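PDB 6B9R: hydroxyethylphosphonate dioxygenase from Streptomyces albus, which uses iron and dioxygen to cleave the carbon-carbon bond of 2-hydroxyethylphosphonate, probably yielding hydroxymethylphosphonate and formate. Local coordinates for residues 275-278 with 279-283. Numbering follows the deposited sequence.
Sequences ARAE and WPELS
Glu281 reaches back from the first turn of helix 279-288 to accept a hydrogen bond from the backbone N-H of Glu278, the N-cap residue, at 3.0 Å between Glu278 N and Glu281 OE1. The carboxylate is met on its anti side, with the donor 21° out of plane. This is the N3 side-chain half of a capping box; on the exposed side, Glu278 OE2 takes a 2.7 Å hydrogen bond from a water. That water accepts from Trp279 N and from Arg276 NH1, bridging this looser, hydrated side. Arg276, its CG wedged between backbone N and carbonyl carbon (chi1 63°), runs out extended and lays its guanidinium over one face of the Trp279 indole. The planes are 24° apart, with Arg276 CZ 3.5 Å from Trp279 CE2, an off-centre cation-pi stack. A hydrogen bond from Arg276 NH1 to Ala277 O (3.0 Å) helps fix its rotation. The buried part lies where Ala277 CB meets Leu282 CD2 at 3.9 Å, while Leu282 N closes the first helical turn onto Glu278 O (2.8 Å). Within the HTH-family region, Ala277 also touches Leu270 of helix 264-271, whose Arg266 forms a salt bridge with Glu281; Leu282 packs on Leu297, and Trp279 stacks on Trp279 of the second subunit, placing the start of helix 279-288 at the dimer interface.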
loop_
_atom_site.group_PDB
_atom_site.type_symbol
_atom_site.label_atom_id
_atom_site.label_comp_id
_atom_site.label_asym_id
_atom_site.label_seq_id
_atom_site.Cartn_x
_atom_site.Cartn_y
_atom_site.Cartn_z
ATOM N N ALA A 275 -0.878 -24.385 10.566
ATOM C CA ALA A 275 -0.066 -25.034 9.545
ATOM C C ALA A 275 -0.717 -24.906 8.174
ATOM O O ALA A 275 -1.936 -25.032 8.034
ATOM C CB ALA A 275 0.137 -26.514 9.892
ATOM N N ARG A 276 0.102 -24.657 7.153
ATOM C CA ARG A 276 -0.448 -24.522 5.812
ATOM C C ARG A 276 -0.934 -25.870 5.292
ATOM O O ARG A 276 -0.464 -26.939 5.708
ATOM C CB ARG A 276 0.586 -23.944 4.850
ATOM C CG ARG A 276 1.802 -24.830 4.650
ATOM C CD ARG A 276 2.503 -24.525 3.337
ATOM N NE ARG A 276 3.734 -25.291 3.201
ATOM C CZ ARG A 276 3.825 -26.478 2.605
ATOM N NH1 ARG A 276 2.751 -27.048 2.069
ATOM N NH2 ARG A 276 5.002 -27.094 2.541
ATOM N N ALA A 277 -1.898 -25.809 4.380
ATOM C CA ALA A 277 -2.324 -26.995 3.662
ATOM C C ALA A 277 -1.189 -27.510 2.771
ATOM O O ALA A 277 -0.181 -26.834 2.543
ATOM C CB ALA A 277 -3.571 -26.682 2.833
ATOM N N GLU A 278 -1.358 -28.728 2.267
ATOM C CA GLU A 278 -0.423 -29.268 1.290
ATOM C C GLU A 278 -0.533 -28.487 -0.018
ATOM O O GLU A 278 -1.584 -27.922 -0.341
ATOM C CB GLU A 278 -0.700 -30.755 1.049
ATOM C CG GLU A 278 -0.888 -31.582 2.329
ATOM C CD GLU A 278 0.399 -31.754 3.118
ATOM O OE1 GLU A 278 0.314 -32.042 4.331
ATOM O OE2 GLU A 278 1.494 -31.602 2.530
ATOM N N TRP A 279 0.571 -28.434 -0.770
ATOM C CA TRP A 279 0.591 -27.642 -2.004
ATOM C C TRP A 279 -0.563 -27.957 -2.953
ATOM O O TRP A 279 -1.195 -27.011 -3.454
ATOM C CB TRP A 279 1.942 -27.806 -2.722
ATOM C CG TRP A 279 3.080 -27.223 -1.951
ATOM C CD1 TRP A 279 4.153 -27.898 -1.436
ATOM C CD2 TRP A 279 3.238 -25.854 -1.552
ATOM N NE1 TRP A 279 4.978 -27.030 -0.762
ATOM C CE2 TRP A 279 4.439 -25.770 -0.816
ATOM C CE3 TRP A 279 2.488 -24.692 -1.750
ATOM C CZ2 TRP A 279 4.905 -24.571 -0.279
ATOM C CZ3 TRP A 279 2.954 -23.500 -1.218
ATOM C CH2 TRP A 279 4.150 -23.454 -0.486
ATOM N N PRO A 280 -0.900 -29.217 -3.238
ATOM C CA PRO A 280 -2.058 -29.465 -4.109
ATOM C C PRO A 280 -3.366 -28.975 -3.517
ATOM O O PRO A 280 -4.256 -28.553 -4.267
ATOM C CB PRO A 280 -2.049 -30.994 -4.272
ATOM C CG PRO A 280 -0.660 -31.395 -3.957
ATOM C CD PRO A 280 -0.235 -30.479 -2.866
ATOM N N GLU A 281 -3.508 -29.031 -2.188
ATOM C CA GLU A 281 -4.687 -28.468 -1.538
ATOM C C GLU A 281 -4.711 -26.950 -1.655
ATOM O O GLU A 281 -5.766 -26.354 -1.909
ATOM C CB GLU A 281 -4.728 -28.891 -0.068
ATOM C CG GLU A 281 -4.871 -30.383 0.121
ATOM C CD GLU A 281 -4.742 -30.813 1.573
ATOM O OE1 GLU A 281 -3.973 -30.176 2.319
ATOM O OE2 GLU A 281 -5.414 -31.792 1.971
ATOM N N LEU A 282 -3.561 -26.302 -1.459
ATOM C CA LEU A 282 -3.525 -24.849 -1.585
ATOM C C LEU A 282 -3.916 -24.413 -2.991
ATOM O O LEU A 282 -4.623 -23.411 -3.169
ATOM C CB LEU A 282 -2.136 -24.318 -1.229
ATOM C CG LEU A 282 -1.724 -24.337 0.243
ATOM C CD1 LEU A 282 -0.258 -23.983 0.368
ATOM C CD2 LEU A 282 -2.561 -23.361 1.051
ATOM N N SER A 283 -3.462 -25.151 -4.008
ATOM C CA SER A 283 -3.792 -24.773 -5.380
ATOM C C SER A 283 -5.284 -24.898 -5.635
ATOM O O SER A 283 -5.886 -24.027 -6.276
ATOM C CB SER A 283 -3.022 -25.642 -6.376
ATOM O OG SER A 283 -1.628 -25.518 -6.192
HETATM O O HOH W 1 2.685 -29.917 0.747
#